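Local coordinates for B-agarase (Saccharophagus degradans, PDB 4BQ2), which hydrolyses the beta-linkages of agarose as a family 50 exo-beta-agarase from a marine bacterium, at residues G269-L273 with P691-G695; T259-R263 with N479-V484. All blocks are in the same frame, centred on the assembly; numbering follows the deposited sequence.

Contact 1. Residues G269-L273 with P691-G695; sequences GKWML and PYFVG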
loop_
_atom_site.group_PDB
_atom_site.type_symbol
_atom_site.label_atom_id
_atom_site.label_comp_id
_atom_site.label_asym_id
_atom_site.label_seq_id
_atom_site.Cartn_x
_atom_site.Cartn_y
_atom_site.Cartn_z
ATOM N N GLY A 269 -28.482 -12.787 5.591
ATOM C CA GLY A 269 -27.565 -12.471 6.666
ATOM C C GLY A 269 -26.164 -12.066 6.220
ATOM O O GLY A 269 -25.315 -11.788 7.067
ATOM N N LYS A 270 -25.928 -12.020 4.908
ATOM C CA LYS A 270 -24.616 -11.606 4.372
ATOM C C LYS A 270 -24.759 -10.471 3.375
ATOM O O LYS A 270 -25.525 -10.570 2.401
ATOM C CB LYS A 270 -23.946 -12.773 3.665
ATOM C CG LYS A 270 -23.693 -13.954 4.582
ATOM C CD LYS A 270 -23.041 -15.093 3.847
ATOM C CE LYS A 270 -22.802 -16.260 4.796
ATOM N NZ LYS A 270 -22.247 -17.400 4.018
ATOM N N TRP A 271 -23.993 -9.411 3.588
ATOM C CA TRP A 271 -24.009 -8.311 2.652
ATOM C C TRP A 271 -23.457 -8.713 1.296
ATOM O O TRP A 271 -22.432 -9.397 1.215
ATOM C CB TRP A 271 -23.197 -7.144 3.200
ATOM C CG TRP A 271 -23.991 -6.307 4.170
ATOM C CD1 TRP A 271 -23.850 -6.257 5.537
ATOM C CD2 TRP A 271 -25.048 -5.404 3.838
ATOM N NE1 TRP A 271 -24.766 -5.369 6.072
ATOM C CE2 TRP A 271 -25.510 -4.835 5.049
ATOM C CE3 TRP A 271 -25.655 -5.017 2.619
ATOM C CZ2 TRP A 271 -26.525 -3.867 5.084
ATOM C CZ3 TRP A 271 -26.684 -4.089 2.661
ATOM C CH2 TRP A 271 -27.100 -3.506 3.884
ATOM N N MET A 272 -24.161 -8.276 0.247
ATOM C CA MET A 272 -23.799 -8.553 -1.132
ATOM C C MET A 272 -24.005 -7.327 -2.003
ATOM O O MET A 272 -24.709 -6.364 -1.640
ATOM C CB MET A 272 -24.641 -9.725 -1.702
ATOM C CG MET A 272 -24.318 -11.102 -1.106
ATOM S SD MET A 272 -22.630 -11.629 -1.470
ATOM C CE MET A 272 -22.808 -12.393 -3.079
ATOM N N LEU A 273 -23.370 -7.359 -3.163
ATOM C CA LEU A 273 -23.813 -6.487 -4.239
ATOM C C LEU A 273 -24.894 -7.202 -5.023
ATOM O O LEU A 273 -25.033 -8.425 -4.943
ATOM C CB LEU A 273 -22.644 -6.042 -5.127
ATOM C CG LEU A 273 -21.623 -5.086 -4.423
ATOM C CD1 LEU A 273 -20.214 -5.150 -5.030
ATOM C CD2 LEU A 273 -22.111 -3.653 -4.395
ATOM N N PRO A 691 -19.288 -11.576 6.824
ATOM C CA PRO A 691 -20.593 -11.238 6.241
ATOM C C PRO A 691 -20.756 -9.766 5.842
ATOM O O PRO A 691 -21.710 -9.441 5.143
ATOM C CB PRO A 691 -21.590 -11.615 7.355
ATOM C CG PRO A 691 -20.799 -11.622 8.614
ATOM C CD PRO A 691 -19.390 -11.992 8.237
ATOM N N TYR A 692 -19.860 -8.885 6.295
ATOM C CA TYR A 692 -19.905 -7.465 5.948
ATOM C C TYR A 692 -19.245 -7.095 4.621
ATOM O O TYR A 692 -19.512 -6.019 4.086
ATOM C CB TYR A 692 -19.376 -6.615 7.119
ATOM C CG TYR A 692 -20.236 -6.935 8.327
ATOM C CD1 TYR A 692 -21.538 -6.452 8.396
ATOM C CD2 TYR A 692 -19.792 -7.826 9.329
ATOM C CE1 TYR A 692 -22.378 -6.788 9.460
ATOM C CE2 TYR A 692 -20.627 -8.164 10.413
ATOM C CZ TYR A 692 -21.916 -7.649 10.451
ATOM O OH TYR A 692 -22.760 -7.948 11.488
ATOM N N PHE A 693 -18.407 -7.977 4.073
ATOM C CA PHE A 693 -17.666 -7.609 2.850
ATOM C C PHE A 693 -18.354 -8.039 1.598
ATOM O O PHE A 693 -18.788 -9.178 1.498
ATOM C CB PHE A 693 -16.205 -8.120 2.907
ATOM C CG PHE A 693 -15.363 -7.260 3.777
ATOM C CD1 PHE A 693 -14.791 -6.096 3.269
ATOM C CD2 PHE A 693 -15.194 -7.563 5.119
ATOM C CE1 PHE A 693 -14.035 -5.253 4.074
ATOM C CE2 PHE A 693 -14.424 -6.731 5.933
ATOM C CZ PHE A 693 -13.849 -5.573 5.415
ATOM N N VAL A 694 -18.489 -7.101 0.669
ATOM C CA VAL A 694 -19.001 -7.410 -0.666
ATOM C C VAL A 694 -17.962 -7.571 -1.776
ATOM O O VAL A 694 -18.326 -7.762 -2.948
ATOM C CB VAL A 694 -20.084 -6.417 -1.118
ATOM C CG1 VAL A 694 -21.159 -6.307 -0.014
ATOM C CG2 VAL A 694 -19.468 -5.040 -1.458
ATOM N N GLY A 695 -16.690 -7.524 -1.407
ATOM C CA GLY A 695 -15.608 -7.749 -2.375
ATOM C C GLY A 695 -14.234 -7.366 -1.837
ATOM O O GLY A 695 -14.098 -6.832 -0.739
#
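W271 and V694 face each other where the hairpin strand 270-274 runs beside the start of strand 693-699. A single hydrogen bond joins the backbones. W271 N donates a hydrogen bond to P691 O at 2.8 Å. The same carbonyl oxygen lies at the indole edge, near the ring plane, and 3.4 Å from W271 CB. W271 CG stands beside its backbone N, and chi2 of 107° turns the CD1 edge to Y692 while the benzo ring leads away. There the two aromatic groups meet rim to rim, W271 CD1 against Y692 CD1 at 3.7 Å. Their planes are 41° apart, and neither ring lies over the other. W271 NE1 is hydrogen-bonded to D645 OD1, which helps to fix the turn of the ring.

V694 splits its two methyls between W271 and L273. CG1 rests against the backbone of W271, 3.6 Å from W271 O, and also reaches W271 CB. CG2 turns the other way and meets L273, 3.7 Å from L273 CD1 and equally near CG. The two side chains cross at about a right angle. At the other end P691 CB touches G269 O at 3.7 Å, beside the aliphatic start of K270.

The beta hairpin 263-274 precedes strand 280-287 and meets the N-terminal end of strand 693-699, consistent with the family's (beta/alpha)8 barrel. Strands 270-274 and 693-699 run 28° apart but are not sheet neighbours. Strand 280-287 pairs with both, through backbone hydrogen bonds of L273 with Y281 and V694 with A283. Strand 648-652 lines the far side of 693-699, and helix 641-644 packs against Y692 and F693.

Contact 2. Residues T259-R263 with N479-V484; sequences TGYFR and NSPWCV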
loop_
_atom_site.group_PDB
_atom_site.type_symbol
_atom_site.label_atom_id
_atom_site.label_comp_id
_atom_site.label_asym_id
_atom_site.label_seq_id
_atom_site.Cartn_x
_atom_site.Cartn_y
_atom_site.Cartn_z
ATOM N N THR A 259 -32.487 -3.020 -10.893
ATOM C CA THR A 259 -32.702 -1.574 -10.976
ATOM C C THR A 259 -32.002 -0.975 -12.184
ATOM O O THR A 259 -32.169 0.220 -12.469
ATOM C CB THR A 259 -32.162 -0.842 -9.747
ATOM O OG1 THR A 259 -30.740 -0.993 -9.716
ATOM C CG2 THR A 259 -32.794 -1.427 -8.425
ATOM N N GLY A 260 -31.209 -1.807 -12.851
ATOM C CA GLY A 260 -30.369 -1.381 -13.970
ATOM C C GLY A 260 -28.997 -0.829 -13.560
ATOM O O GLY A 260 -28.221 -0.391 -14.430
ATOM N N TYR A 261 -28.686 -0.844 -12.256
ATOM C CA TYR A 261 -27.366 -0.414 -11.772
ATOM C C TYR A 261 -26.928 -1.342 -10.672
ATOM O O TYR A 261 -27.775 -1.955 -10.015
ATOM C CB TYR A 261 -27.428 1.026 -11.197
ATOM C CG TYR A 261 -27.894 1.983 -12.245
ATOM C CD1 TYR A 261 -26.976 2.587 -13.118
ATOM C CD2 TYR A 261 -29.268 2.262 -12.391
ATOM C CE1 TYR A 261 -27.409 3.458 -14.103
ATOM C CE2 TYR A 261 -29.697 3.134 -13.369
ATOM C CZ TYR A 261 -28.781 3.711 -14.220
ATOM O OH TYR A 261 -29.258 4.573 -15.189
ATOM N N PHE A 262 -25.622 -1.403 -10.419
ATOM C CA PHE A 262 -25.131 -2.152 -9.243
ATOM C C PHE A 262 -25.658 -1.527 -7.945
ATOM O O PHE A 262 -25.700 -0.316 -7.835
ATOM C CB PHE A 262 -23.604 -2.216 -9.202
ATOM C CG PHE A 262 -23.029 -3.217 -10.166
ATOM C CD1 PHE A 262 -22.770 -2.855 -11.478
ATOM C CD2 PHE A 262 -22.820 -4.528 -9.775
ATOM C CE1 PHE A 262 -22.271 -3.804 -12.400
ATOM C CE2 PHE A 262 -22.346 -5.496 -10.675
ATOM C CZ PHE A 262 -22.060 -5.127 -12.004
ATOM N N ARG A 263 -26.043 -2.358 -6.974
ATOM C CA ARG A 263 -26.604 -1.861 -5.709
ATOM C C ARG A 263 -26.274 -2.819 -4.592
ATOM O O ARG A 263 -25.706 -3.867 -4.854
ATOM C CB ARG A 263 -28.143 -1.643 -5.823
ATOM C CG ARG A 263 -28.896 -2.917 -6.133
ATOM C CD ARG A 263 -30.401 -2.668 -6.366
ATOM N NE ARG A 263 -31.043 -3.971 -6.464
ATOM C CZ ARG A 263 -31.495 -4.664 -5.424
ATOM N NH1 ARG A 263 -31.403 -4.159 -4.203
ATOM N NH2 ARG A 263 -32.068 -5.855 -5.620
ATOM N N ASN A 479 -22.952 7.338 -17.294
ATOM C CA ASN A 479 -24.037 6.668 -16.574
ATOM C C ASN A 479 -24.116 5.158 -16.894
ATOM O O ASN A 479 -25.205 4.575 -16.869
ATOM C CB ASN A 479 -25.360 7.392 -16.901
ATOM C CG ASN A 479 -26.498 6.992 -15.978
ATOM O OD1 ASN A 479 -26.307 6.805 -14.769
ATOM N ND2 ASN A 479 -27.717 6.913 -16.544
ATOM N N SER A 480 -22.978 4.521 -17.193
ATOM C CA SER A 480 -22.984 3.095 -17.630
ATOM C C SER A 480 -23.386 2.154 -16.496
ATOM O O SER A 480 -22.876 2.290 -15.387
ATOM C CB SER A 480 -21.581 2.644 -18.108
ATOM O OG SER A 480 -21.615 1.277 -18.514
ATOM N N PRO A 481 -24.269 1.175 -16.768
ATOM C CA PRO A 481 -24.581 0.136 -15.765
ATOM C C PRO A 481 -23.345 -0.687 -15.425
ATOM O O PRO A 481 -23.335 -1.350 -14.390
ATOM C CB PRO A 481 -25.573 -0.795 -16.491
ATOM C CG PRO A 481 -25.262 -0.601 -17.967
ATOM C CD PRO A 481 -24.907 0.880 -18.076
ATOM N N TRP A 482 -22.326 -0.665 -16.287
ATOM C CA TRP A 482 -21.110 -1.474 -16.035
ATOM C C TRP A 482 -20.247 -0.882 -14.939
ATOM O O TRP A 482 -19.335 -1.554 -14.441
ATOM C CB TRP A 482 -20.271 -1.627 -17.304
ATOM C CG TRP A 482 -20.931 -2.414 -18.342
ATOM C CD1 TRP A 482 -21.719 -1.948 -19.373
ATOM C CD2 TRP A 482 -20.882 -3.829 -18.474
ATOM N NE1 TRP A 482 -22.175 -3.025 -20.130
ATOM C CE2 TRP A 482 -21.647 -4.177 -19.613
ATOM C CE3 TRP A 482 -20.260 -4.846 -17.730
ATOM C CZ2 TRP A 482 -21.823 -5.506 -20.023
ATOM C CZ3 TRP A 482 -20.414 -6.177 -18.152
ATOM C CH2 TRP A 482 -21.201 -6.490 -19.277
ATOM N N CYS A 483 -20.512 0.370 -14.556
ATOM C CA CYS A 483 -19.742 0.936 -13.447
ATOM C C CYS A 483 -20.335 0.506 -12.106
ATOM O O CYS A 483 -21.437 0.922 -11.742
ATOM C CB CYS A 483 -19.668 2.456 -13.550
ATOM S SG CYS A 483 -18.883 3.255 -12.125
ATOM N N VAL A 484 -19.573 -0.272 -11.336
ATOM C CA VAL A 484 -20.060 -0.811 -10.057
ATOM C C VAL A 484 -20.234 0.324 -9.049
ATOM O O VAL A 484 -21.224 0.401 -8.303
ATOM C CB VAL A 484 -19.107 -1.906 -9.486
ATOM C CG1 VAL A 484 -19.671 -2.504 -8.183
ATOM C CG2 VAL A 484 -18.906 -3.039 -10.499
HETATM O O HOH W 1 -27.514 3.544 -17.930
HETATM O O HOH W 2 -23.571 1.529 -8.787
HETATM O O HOH W 3 -24.178 0.224 -12.220
#
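F262 packs on V484 where the loop before strand 263-267 meets the type I beta turn S480-C483, which leads into strand 483-488, probably a strand of the (beta/alpha)8 barrel. From CB outward, F262 CB lies 3.6 Å from V484 O. CG sits near V484 CA and CG1, and CD2 also meets CG1. CD1 and CE1 each come to 3.3 Å from P481 O, which lies at the ring edge near its plane. CE1 is the ring atom nearest V484 CG2, with CZ at the tip a little farther. This methyl stands over the centre of one ring face, a CH-pi contact 3.9 Å from the centroid and 7° off the normal. With CG beside the backbone N (chi1 -77°), that face lies against V484. Y281 meets the same ring edge to face.

Two ST turns shape the backbones. T259 OG1 accepts from Y261 N, and S480 OG from W482 N. Nearby, G260 O touches P481 CB, and N479 O lies in plane at the Y261 ring edge. H597 meets Y261 edge to face and also bonds S480 O.

Water links the main chains. One bridges F262 O and V484 O. Another accepts from F262 N at 2.8 Å and donates to both P481 O and C483 O.

In the fold
The centres of contacts 1 and 2 lie about 18 Å apart, on the same side of the chain's centre. Their segments alternate along the chain: 259-263, 269-273, 479-484, then 691-695. The first two are neighbours in sequence, and strands 263-267 and 270-274 form an antiparallel hairpin. This hairpin reaches strand 693-699 in contact 1 and, through its leading loop, strand 483-488 in contact 2. Those two are probably strands of one (beta/alpha)8 barrel. L273 joins the sites directly, with CD2 packed 3.6 Å from R263 O and CD1 touching V484 CG1. The hairpin and its loop thus touch two parts of the chain that are hundreds of residues away in sequence.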